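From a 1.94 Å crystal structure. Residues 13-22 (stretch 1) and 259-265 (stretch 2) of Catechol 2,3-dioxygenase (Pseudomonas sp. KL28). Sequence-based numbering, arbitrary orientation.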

# COMPACT_ATOMS: atom_id res chain seq x y z
N GLN C 13 27.90 -9.86 -12.92
CA GLN C 13 28.68 -9.15 -13.92
C GLN C 13 27.94 -9.26 -15.24
O GLN C 13 27.87 -10.34 -15.84
N VAL C 14 27.38 -8.14 -15.69
CA VAL C 14 26.61 -8.08 -16.92
C VAL C 14 27.26 -7.12 -17.92
O VAL C 14 27.83 -6.10 -17.55
N ARG C 15 27.18 -7.48 -19.20
CA ARG C 15 27.76 -6.68 -20.26
C ARG C 15 26.70 -5.91 -21.05
O ARG C 15 25.66 -6.44 -21.39
N VAL C 16 26.98 -4.64 -21.33
CA VAL C 16 26.06 -3.81 -22.09
C VAL C 16 26.73 -3.34 -23.38
O VAL C 16 27.95 -3.20 -23.45
N LEU C 17 25.92 -3.09 -24.41
CA LEU C 17 26.42 -2.64 -25.70
C LEU C 17 26.99 -1.22 -25.62
O LEU C 17 28.00 -0.91 -26.26
N ASN C 18 26.33 -0.35 -24.85
CA ASN C 18 26.78 1.02 -24.68
C ASN C 18 26.96 1.32 -23.20
O ASN C 18 25.99 1.50 -22.46
N LEU C 19 28.21 1.39 -22.77
CA LEU C 19 28.54 1.65 -21.38
C LEU C 19 27.91 2.94 -20.87
O LEU C 19 27.27 2.95 -19.81
N GLU C 20 28.09 4.03 -21.61
CA GLU C 20 27.54 5.32 -21.21
C GLU C 20 26.06 5.29 -20.90
O GLU C 20 25.63 5.76 -19.85
N GLU C 21 25.26 4.74 -21.80
CA GLU C 21 23.85 4.72 -21.51
C GLU C 21 23.51 3.66 -20.47
O GLU C 21 22.46 3.72 -19.83
N GLY C 22 24.43 2.71 -20.27
CA GLY C 22 24.23 1.69 -19.25
C GLY C 22 24.46 2.34 -17.90
O GLY C 22 23.77 2.05 -16.92
N TRP C 259 13.39 -4.17 -19.75
CA TRP C 259 14.66 -4.40 -20.42
C TRP C 259 15.59 -3.23 -20.25
O TRP C 259 15.15 -2.08 -20.21
N ASP C 260 16.88 -3.50 -20.14
CA ASP C 260 17.76 -2.38 -20.03
C ASP C 260 18.15 -2.00 -21.47
O ASP C 260 17.90 -2.75 -22.42
N PRO C 261 18.71 -0.80 -21.66
CA PRO C 261 19.13 -0.25 -22.96
C PRO C 261 19.84 -1.19 -23.93
O PRO C 261 19.82 -0.97 -25.14
N SER C 262 20.48 -2.24 -23.41
CA SER C 262 21.18 -3.20 -24.25
C SER C 262 20.36 -4.47 -24.44
O SER C 262 20.77 -5.38 -25.16
N GLY C 263 19.20 -4.55 -23.80
CA GLY C 263 18.38 -5.74 -23.94
C GLY C 263 18.50 -6.73 -22.79
O GLY C 263 17.93 -7.82 -22.83
N ASN C 264 19.24 -6.37 -21.75
CA ASN C 264 19.37 -7.23 -20.59
C ASN C 264 18.10 -7.05 -19.75
O ASN C 264 17.82 -5.96 -19.26
N ARG C 265 17.33 -8.12 -19.60
CA ARG C 265 16.11 -8.07 -18.80
C ARG C 265 16.46 -8.03 -17.31
O ARG C 265 17.37 -8.73 -16.85

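Stretch 1 runs from a strand through a short loop into a helix, and it packs against a type I turn from Asp260 to Gly263. Asp260, Pro261, Ser262 and Asn264 all point toward stretch 1. Val14 points toward stretch 2 with chi1 t, and its CG1 packs against the end of the Asn264 side chain (chi1 m). The CA-to-CB bond of Arg15 points away, chi1 p; its guanidinium is hydrogen-bonded elsewhere in the structure.

Val16 points sideways with chi1 m. Its CB is 3.1 Å from Ser262 OG, and its CG1 is 3.7 Å from Asp260 OD2. Leu17, chi1 m and chi2 t, points toward the turn; its CG packs 3.7 Å from Ser262 CB. Leu17 N donates to Ser262 OG at 2.9 Å, a direct hydrogen bond between the stretches. Ser262, chi1 m, is the most covered residue of the contact.

Water 1 extends this link: its O donates to Asn18 O (2.6 Å) and bonds Ser262 OG (2.8 Å). Asn18, chi1 t, starts sideways and its end leads away; it caps the helix, with OD1 accepting from Glu21 N at 3.0 Å. Leu19 and Glu20 make no contact. Glu21, chi1 p and chi2 t, points toward stretch 2, where its CG meets Pro261 CB at 4.1 Å.

Asp260, chi1 p, braces the turn: OD1 accepts from Ser262 N (3.2 Å) and Asn264 N (2.6 Å).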

# COMPACT_ATOMS: atom_id res chain seq x y z
CB GLN C 13 30.09 -9.74 -14.06
CG GLN C 13 30.93 -9.06 -15.15
CD GLN C 13 31.82 -7.95 -14.62
OE1 GLN C 13 32.93 -8.20 -14.16
NE2 GLN C 13 31.32 -6.71 -14.68
CB VAL C 14 25.15 -7.60 -16.63
CG1 VAL C 14 24.37 -7.46 -17.93
CG2 VAL C 14 24.46 -8.60 -15.72
CB ARG C 15 28.55 -7.60 -21.20
CG ARG C 15 27.92 -8.96 -21.42
CD ARG C 15 28.72 -9.76 -22.44
NE ARG C 15 28.00 -10.92 -22.96
CZ ARG C 15 27.94 -12.11 -22.36
NH1 ARG C 15 28.57 -12.31 -21.21
NH2 ARG C 15 27.25 -13.09 -22.92
CB VAL C 16 25.61 -2.57 -21.28
CG1 VAL C 16 24.69 -3.00 -20.14
CG2 VAL C 16 26.82 -1.85 -20.73
CB LEU C 17 25.29 -2.67 -26.73
CG LEU C 17 24.44 -3.95 -26.79
CD1 LEU C 17 23.25 -3.74 -27.72
CD2 LEU C 17 25.29 -5.11 -27.26
CB ASN C 18 25.78 2.01 -25.28
CG ASN C 18 26.31 3.44 -25.33
OD1 ASN C 18 26.74 4.00 -24.31
ND2 ASN C 18 26.27 4.04 -26.51
CB LEU C 19 30.06 1.71 -21.21
CG LEU C 19 30.65 0.90 -20.06
CD1 LEU C 19 32.16 1.11 -20.02
CD2 LEU C 19 30.03 1.31 -18.75
CB GLU C 20 27.80 6.38 -22.28
CG GLU C 20 29.10 7.12 -22.08
CD GLU C 20 30.29 6.19 -22.10
OE1 GLU C 20 31.27 6.46 -21.37
OE2 GLU C 20 30.26 5.19 -22.87
CB GLU C 21 23.01 4.63 -22.81
CG GLU C 21 23.08 3.36 -23.64
CD GLU C 21 22.37 3.52 -24.99
OE1 GLU C 21 21.28 4.12 -25.04
OE2 GLU C 21 22.91 3.04 -26.01
CB TRP C 259 14.44 -4.64 -21.91
CG TRP C 259 14.07 -6.03 -22.21
CD1 TRP C 259 14.87 -7.13 -22.11
CD2 TRP C 259 12.78 -6.50 -22.62
NE1 TRP C 259 14.16 -8.26 -22.42
CE2 TRP C 259 12.87 -7.90 -22.74
CE3 TRP C 259 11.56 -5.87 -22.89
CZ2 TRP C 259 11.78 -8.69 -23.11
CZ3 TRP C 259 10.48 -6.65 -23.27
CH2 TRP C 259 10.60 -8.04 -23.38
CB ASP C 260 18.93 -2.69 -19.07
CG ASP C 260 20.09 -3.40 -19.72
OD1 ASP C 260 19.93 -4.01 -20.80
OD2 ASP C 260 21.19 -3.34 -19.12
CB PRO C 261 20.01 0.94 -22.56
CG PRO C 261 19.40 1.38 -21.26
CD PRO C 261 19.13 0.08 -20.56
CB SER C 262 22.53 -3.59 -23.63
OG SER C 262 23.33 -2.45 -23.37
CB ASN C 264 20.57 -6.82 -19.74
CG ASN C 264 21.89 -7.01 -20.46
OD1 ASN C 264 22.73 -6.11 -20.48
ND2 ASN C 264 22.08 -8.19 -21.05
CB ARG C 265 15.24 -9.30 -19.07
CG ARG C 265 13.96 -9.32 -18.25
CD ARG C 265 13.21 -10.65 -18.32
NE ARG C 265 12.58 -10.91 -19.62
CZ ARG C 265 12.98 -11.87 -20.45
NH1 ARG C 265 13.99 -12.65 -20.12
NH2 ARG C 265 12.35 -12.06 -21.61
O HOH W 1 23.74 0.15 -22.55